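Local coordinates for sensory box histidine kinase/response regulator (PDB 3MR0), which probably acts as a sensor histidine kinase in two-component signalling, the crystallised part being its PAS domain with the helix that follows the sheet, at residues D94-Q99 with R125-D130; D46-D51 with R89-D94. All coordinates share one frame; numbering follows the deposited sequence.

Interaction 1: D94-Q99 with R125-D130; sequences DFRWIQ and RKRDED. With SO4 (sulfate ion), chain C.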
loop_
_atom_site.group_PDB
_atom_site.type_symbol
_atom_site.label_atom_id
_atom_site.label_comp_id
_atom_site.label_asym_id
_atom_site.label_seq_id
_atom_site.Cartn_x
_atom_site.Cartn_y
_atom_site.Cartn_z
ATOM N N ASP A 94 13.512 5.839 -6.178
ATOM C CA ASP A 94 13.991 4.680 -5.390
ATOM C C ASP A 94 12.829 3.855 -4.813
ATOM O O ASP A 94 11.822 4.404 -4.350
ATOM C CB ASP A 94 14.919 5.128 -4.250
ATOM C CG ASP A 94 16.369 4.672 -4.443
ATOM O OD1 ASP A 94 16.709 4.089 -5.492
ATOM O OD2 ASP A 94 17.182 4.909 -3.532
ATOM N N PHE A 95 12.971 2.535 -4.835
ATOM C CA PHE A 95 11.881 1.678 -4.400
ATOM C C PHE A 95 11.895 1.446 -2.912
ATOM O O PHE A 95 12.949 1.270 -2.317
ATOM C CB PHE A 95 11.894 0.353 -5.165
ATOM C CG PHE A 95 11.433 0.489 -6.585
ATOM C CD1 PHE A 95 12.345 0.690 -7.610
ATOM C CD2 PHE A 95 10.087 0.451 -6.888
ATOM C CE1 PHE A 95 11.915 0.844 -8.933
ATOM C CE2 PHE A 95 9.650 0.592 -8.179
ATOM C CZ PHE A 95 10.568 0.797 -9.217
ATOM N N ARG A 96 10.714 1.463 -2.309
ATOM C CA ARG A 96 10.549 1.020 -0.934
ATOM C C ARG A 96 9.455 -0.051 -0.881
ATOM O O ARG A 96 8.598 -0.118 -1.760
ATOM C CB ARG A 96 10.155 2.194 -0.024
ATOM C CG ARG A 96 11.040 3.441 -0.135
ATOM C CD ARG A 96 12.427 3.305 0.548
ATOM N NE ARG A 96 12.341 3.177 2.009
ATOM C CZ ARG A 96 13.378 3.177 2.847
ATOM N NH1 ARG A 96 13.158 3.039 4.154
ATOM N NH2 ARG A 96 14.624 3.323 2.391
ATOM N N TRP A 97 9.469 -0.887 0.147
ATOM C CA TRP A 97 8.374 -1.811 0.359
ATOM C C TRP A 97 7.357 -1.154 1.273
ATOM O O TRP A 97 7.719 -0.510 2.248
ATOM C CB TRP A 97 8.841 -3.097 1.029
ATOM C CG TRP A 97 9.619 -4.008 0.149
ATOM C CD1 TRP A 97 10.955 -3.945 -0.128
ATOM C CD2 TRP A 97 9.115 -5.146 -0.547
ATOM N NE1 TRP A 97 11.310 -4.969 -0.973
ATOM C CE2 TRP A 97 10.195 -5.724 -1.244
ATOM C CE3 TRP A 97 7.850 -5.728 -0.668
ATOM C CZ2 TRP A 97 10.047 -6.866 -2.035
ATOM C CZ3 TRP A 97 7.713 -6.866 -1.465
ATOM C CH2 TRP A 97 8.803 -7.420 -2.124
ATOM N N ILE A 98 6.085 -1.319 0.936
ATOM C CA ILE A 98 4.994 -0.947 1.824
ATOM C C ILE A 98 4.097 -2.162 2.075
ATOM O O ILE A 98 3.955 -3.039 1.211
ATOM C CB ILE A 98 4.121 0.209 1.236
ATOM C CG1 ILE A 98 3.606 -0.131 -0.174
ATOM C CG2 ILE A 98 4.872 1.525 1.235
ATOM C CD1 ILE A 98 2.663 0.932 -0.763
ATOM N N GLN A 99 3.499 -2.219 3.262
ATOM C CA GLN A 99 2.332 -3.075 3.485
ATOM C C GLN A 99 1.087 -2.198 3.301
ATOM O O GLN A 99 1.028 -1.097 3.847
ATOM C CB GLN A 99 2.344 -3.674 4.892
ATOM C CG GLN A 99 1.079 -4.434 5.225
ATOM C CD GLN A 99 1.024 -4.877 6.669
ATOM O OE1 GLN A 99 1.650 -4.265 7.535
ATOM N NE2 GLN A 99 0.256 -5.927 6.941
ATOM N N ARG A 125 12.453 -4.436 7.304
ATOM C CA ARG A 125 12.119 -5.822 7.575
ATOM C C ARG A 125 12.315 -6.663 6.327
ATOM O O ARG A 125 12.857 -7.754 6.414
ATOM C CB ARG A 125 10.685 -6.001 8.074
ATOM C CG ARG A 125 10.256 -7.472 8.017
ATOM C CD ARG A 125 9.057 -7.765 8.885
ATOM N NE ARG A 125 7.966 -6.837 8.619
ATOM C CZ ARG A 125 7.060 -7.001 7.667
ATOM N NH1 ARG A 125 7.101 -8.067 6.882
ATOM N NH2 ARG A 125 6.119 -6.095 7.500
ATOM N N LYS A 126 11.882 -6.155 5.169
ATOM C CA LYS A 126 11.975 -6.922 3.920
ATOM C C LYS A 126 13.439 -7.135 3.497
ATOM O O LYS A 126 13.777 -8.181 2.908
ATOM C CB LYS A 126 11.120 -6.300 2.798
ATOM C CG LYS A 126 9.613 -6.265 3.071
ATOM C CD LYS A 126 8.979 -7.628 3.030
ATOM C CE LYS A 126 9.267 -8.312 1.743
ATOM N NZ LYS A 126 8.630 -9.667 1.726
ATOM N N ARG A 127 14.288 -6.155 3.816
ATOM C CA ARG A 127 15.737 -6.238 3.594
ATOM C C ARG A 127 16.348 -7.381 4.389
ATOM O O ARG A 127 17.134 -8.164 3.862
ATOM C CB ARG A 127 16.436 -4.913 3.980
ATOM C CG ARG A 127 16.192 -3.729 3.020
ATOM C CD ARG A 127 16.569 -2.380 3.663
ATOM N NE ARG A 127 16.671 -1.291 2.676
ATOM C CZ ARG A 127 16.560 0.012 2.951
ATOM N NH1 ARG A 127 16.332 0.429 4.187
ATOM N NH2 ARG A 127 16.662 0.908 1.980
ATOM N N ASP A 128 15.995 -7.460 5.669
ATOM C CA ASP A 128 16.554 -8.482 6.570
ATOM C C ASP A 128 15.999 -9.905 6.300
ATOM O O ASP A 128 16.715 -10.901 6.382
ATOM C CB ASP A 128 16.414 -8.047 8.044
ATOM C CG ASP A 128 17.323 -6.877 8.394
ATOM O OD1 ASP A 128 18.299 -6.611 7.654
ATOM O OD2 ASP A 128 17.070 -6.206 9.412
ATOM N N GLU A 129 14.730 -9.986 5.944
ATOM C CA GLU A 129 14.159 -11.251 5.507
ATOM C C GLU A 129 14.860 -11.789 4.257
ATOM O O GLU A 129 15.149 -12.977 4.177
ATOM C CB GLU A 129 12.665 -11.107 5.216
ATOM C CG GLU A 129 11.806 -10.902 6.439
ATOM C CD GLU A 129 10.330 -10.661 6.075
ATOM O OE1 GLU A 129 9.986 -10.721 4.870
ATOM O OE2 GLU A 129 9.526 -10.395 7.005
ATOM N N ASP A 130 15.099 -10.942 3.259
ATOM C CA ASP A 130 15.804 -11.417 2.073
ATOM C C ASP A 130 17.266 -11.732 2.383
ATOM O O ASP A 130 17.813 -12.708 1.879
ATOM C CB ASP A 130 15.733 -10.406 0.932
ATOM C CG ASP A 130 16.276 -10.973 -0.386
ATOM O OD1 ASP A 130 15.666 -11.926 -0.913
ATOM O OD2 ASP A 130 17.296 -10.460 -0.897
HETATM S S SO4 C . 7.565 -3.533 10.456
HETATM O O1 SO4 C . 8.511 -4.579 10.823
HETATM O O2 SO4 C . 8.244 -2.359 9.935
HETATM O O3 SO4 C . 6.686 -4.058 9.435
HETATM O O4 SO4 C . 6.758 -3.115 11.593
#

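Interaction 2: D46-D51 with R89-D94; sequences DHELPD and RTRSGD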
loop_
_atom_site.group_PDB
_atom_site.type_symbol
_atom_site.label_atom_id
_atom_site.label_comp_id
_atom_site.label_asym_id
_atom_site.label_seq_id
_atom_site.Cartn_x
_atom_site.Cartn_y
_atom_site.Cartn_z
ATOM N N ASP A 46 4.289 17.378 2.098
ATOM C CA ASP A 46 2.848 17.619 2.052
ATOM C C ASP A 46 2.444 18.481 0.849
ATOM O O ASP A 46 1.458 18.216 0.188
ATOM C CB ASP A 46 2.419 18.260 3.383
ATOM C CG ASP A 46 0.906 18.307 3.572
ATOM O OD1 ASP A 46 0.159 17.618 2.830
ATOM O OD2 ASP A 46 0.472 19.034 4.493
ATOM N N HIS A 47 3.236 19.500 0.559
ATOM C CA HIS A 47 2.934 20.435 -0.521
ATOM C C HIS A 47 3.386 19.973 -1.903
ATOM O O HIS A 47 3.055 20.609 -2.902
ATOM C CB HIS A 47 3.584 21.797 -0.234
ATOM C CG HIS A 47 5.051 21.849 -0.557
ATOM N ND1 HIS A 47 6.031 21.663 0.392
ATOM C CD2 HIS A 47 5.698 22.072 -1.725
ATOM C CE1 HIS A 47 7.217 21.774 -0.178
ATOM N NE2 HIS A 47 7.043 22.019 -1.461
ATOM N N GLU A 48 4.164 18.896 -1.967
ATOM C CA GLU A 48 4.654 18.386 -3.249
ATOM C C GLU A 48 3.665 17.459 -3.967
ATOM O O GLU A 48 3.985 16.873 -4.999
ATOM C CB GLU A 48 5.983 17.677 -3.055
ATOM C CG GLU A 48 7.060 18.583 -2.551
ATOM C CD GLU A 48 8.287 17.817 -2.157
ATOM O OE1 GLU A 48 8.363 16.622 -2.466
ATOM O OE2 GLU A 48 9.180 18.404 -1.526
ATOM N N LEU A 49 2.470 17.332 -3.408
ATOM C CA LEU A 49 1.385 16.577 -4.010
ATOM C C LEU A 49 0.107 17.055 -3.326
ATOM O O LEU A 49 0.108 17.286 -2.115
ATOM C CB LEU A 49 1.572 15.077 -3.761
ATOM C CG LEU A 49 2.751 14.330 -4.385
ATOM C CD1 LEU A 49 2.907 12.951 -3.762
ATOM C CD2 LEU A 49 2.558 14.216 -5.879
ATOM N N PRO A 50 -0.994 17.202 -4.083
ATOM C CA PRO A 50 -2.313 17.645 -3.572
ATOM C C PRO A 50 -2.995 16.629 -2.650
ATOM O O PRO A 50 -2.722 15.445 -2.786
ATOM C CB PRO A 50 -3.141 17.808 -4.842
ATOM C CG PRO A 50 -2.136 17.928 -5.920
ATOM C CD PRO A 50 -0.990 17.069 -5.539
ATOM N N ASP A 51 -3.845 17.061 -1.728
ATOM C CA ASP A 51 -4.504 16.093 -0.862
ATOM C C ASP A 51 -5.316 15.000 -1.644
ATOM O O ASP A 51 -5.832 14.061 -1.025
ATOM C CB ASP A 51 -5.372 16.789 0.207
ATOM C CG ASP A 51 -4.559 17.308 1.410
ATOM O OD1 ASP A 51 -3.346 17.044 1.493
ATOM O OD2 ASP A 51 -5.141 17.980 2.294
ATOM N N ARG A 89 7.731 2.966 -6.303
ATOM C CA ARG A 89 8.771 3.918 -6.657
ATOM C C ARG A 89 8.493 5.251 -5.957
ATOM O O ARG A 89 7.453 5.887 -6.170
ATOM C CB ARG A 89 8.836 4.097 -8.184
ATOM C CG ARG A 89 10.100 4.777 -8.683
ATOM C CD ARG A 89 10.123 4.902 -10.201
ATOM N NE ARG A 89 10.549 3.680 -10.891
ATOM C CZ ARG A 89 11.803 3.417 -11.259
ATOM N NH1 ARG A 89 12.770 4.284 -10.987
ATOM N NH2 ARG A 89 12.093 2.286 -11.896
ATOM N N THR A 90 9.419 5.657 -5.101
ATOM C CA THR A 90 9.289 6.903 -4.352
ATOM C C THR A 90 9.656 8.130 -5.219
ATOM O O THR A 90 10.109 7.993 -6.359
ATOM C CB THR A 90 10.133 6.842 -3.074
ATOM O OG1 THR A 90 11.501 6.639 -3.416
ATOM C CG2 THR A 90 9.686 5.674 -2.213
ATOM N N ARG A 91 9.436 9.320 -4.680
ATOM C CA ARG A 91 9.649 10.559 -5.424
ATOM C C ARG A 91 10.963 10.505 -6.160
ATOM O O ARG A 91 11.086 10.945 -7.305
ATOM C CB ARG A 91 9.705 11.724 -4.457
ATOM C CG ARG A 91 10.330 12.953 -5.024
ATOM C CD ARG A 91 10.445 14.009 -3.955
ATOM N NE ARG A 91 11.041 15.225 -4.482
ATOM C CZ ARG A 91 12.341 15.490 -4.463
ATOM N NH1 ARG A 91 13.189 14.627 -3.922
ATOM N NH2 ARG A 91 12.791 16.624 -4.990
ATOM N N SER A 92 11.950 9.960 -5.469
ATOM C CA SER A 92 13.320 9.996 -5.902
ATOM C C SER A 92 13.626 8.759 -6.702
ATOM O O SER A 92 14.776 8.325 -6.761
ATOM C CB SER A 92 14.215 10.006 -4.682
ATOM O OG SER A 92 13.955 8.854 -3.898
ATOM N N GLY A 93 12.594 8.173 -7.295
ATOM C CA GLY A 93 12.773 7.033 -8.168
ATOM C C GLY A 93 13.319 5.792 -7.500
ATOM O O GLY A 93 13.554 4.799 -8.184
ATOM N N ASP A 94 13.512 5.839 -6.178
ATOM C CA ASP A 94 13.991 4.680 -5.390
ATOM C C ASP A 94 12.829 3.855 -4.813
ATOM O O ASP A 94 11.822 4.404 -4.350
ATOM C CB ASP A 94 14.919 5.128 -4.250
ATOM C CG ASP A 94 16.369 4.672 -4.443
ATOM O OD1 ASP A 94 16.709 4.089 -5.492
ATOM O OD2 ASP A 94 17.182 4.909 -3.532
#

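Interaction 1: D94-Q99 with R125-D130
Lys-126 of helix 123-140 lies curled over one face of the Trp-97 indole on strand 95-106, and this pair forms the close-packed part of the contact. CB and CG lie over the five-membered ring, and bends at chi2 (-71°) and chi3 bring CE back to 3.7 Å from the centroid of the six-membered ring of Trp-97, almost on its normal, as a CH-pi contact. NZ of Lys-126 continues over the same ring, 4.6 Å from its centroid and 19° off the normal, in cation-pi geometry. From there NZ also reaches Glu-129 OE1, 3.6 Å away, and the other carboxylate oxygen, OE2, takes a weak but nearly straight bond of 3.4 Å from Arg-125 NH1. These salt bridges probably steady the ammonium over the ring. The Trp-97 side chain also borders a bound polyether, about 3 Å away at the nearest atoms.

The outer side is looser and more polar. Arg-125 presents an edge of its guanidinium to a sulfate ion, like the polyether probably from the crystallisation liquor: NH2 of Arg-125 donates to sulfate O3 at 2.9 Å, while NE is shared between O3 and O1. NH2 of Arg-125 also pairs with Glu-85 on strand 82-89. Farther along, the modelled conformer of Arg-127, one of two, brings NH2 within 3.2 Å of Arg-96 NH2 with the guanidinium planes at 89°; this approach is doubtful, and no bond joins the two donors. Each has an acid of its own, Arg-96 NE at Asp-121 and Arg-127 NH1 at Asp-124.

Helix 123-140 is therefore joined to the PAS sheet here by CH-pi and cation-pi contact of one lysine over one indole face, without a hydrogen bond between the segments; nearby acids probably offset much of the positive charge.

Interaction 2: D46-D51 with R89-D94
Glu-48 and Arg-91 reach toward each other across the surface from two loops, and together they make up the entire contact between 46-51 and 89-94. The attraction is ionic and long: OE1 of Glu-48 lies 3.6 Å from Arg-91 NE, well out of the guanidinium plane, with no N-H directed at it. With the oxygen so placed and the carboxylate and guanidinium planes 46° apart, this is not a bidentate pair. Beside it, Lys-39 forms salt bridges to both Asp-46 and Asp-51.

Van der Waals contact adds little: the same Glu-48 OE1 also lies 3.7 Å from Arg-91 CD, and the two side chains cross at about a right angle. Arg-91 runs straight from CG to NE, its CG anti to the backbone nitrogen (chi1 162°), and this extension carries NE across to the acid. Glu-48 is likewise extended beyond CG, a carbon that lies 3.6 Å above one face of the neighbouring His-47 ring.

No hydrogen bond joins 46-51 to 89-94 directly, but Arg-91 has a backbone hydrogen bond to Met-42 and packs on Tyr-44, which place the hairpin loop beside the loop after helix 36-41. Thr-90 to Gly-93 form a type I beta turn, closed by Gly-93 N to Thr-90 O at 2.7 Å, and Thr-90 N bonds Asp-94 O at 2.8 Å, tying the ends of the hairpin loop between strands 82-89 and 95-106. On the other side Lys-39 bonds the carbonyl of Leu-49, while Glu-48 OE1 accepts a weak bond from Glu-45 N.

With so little surface buried, the Glu-48 and Arg-91 pair is a through-space attraction between charges at the surface, whose strength probably depends on ionic conditions more than a directed hydrogen bond would.

Interactions 1 and 2 follow one another along the chain: the loop 89-94 completes interaction 2, and strand 95-106 then begins interaction 1, with Asp-94 common to both. Their centres are 18 Å apart, yet they touch where the hairpin closes, with Arg-96 CG packed 3.3 Å from Thr-90 CG2. The antiparallel hairpin of strands 82-89 and 95-106 thus joins them: its turn meets the loop between helix 36-41 and strand 52-53, while the strand beyond bears helix 123-140. Both lie on the surface of the PAS domain, so that one hairpin touches the 46-51 region at its turn and helix 123-140 along its strand.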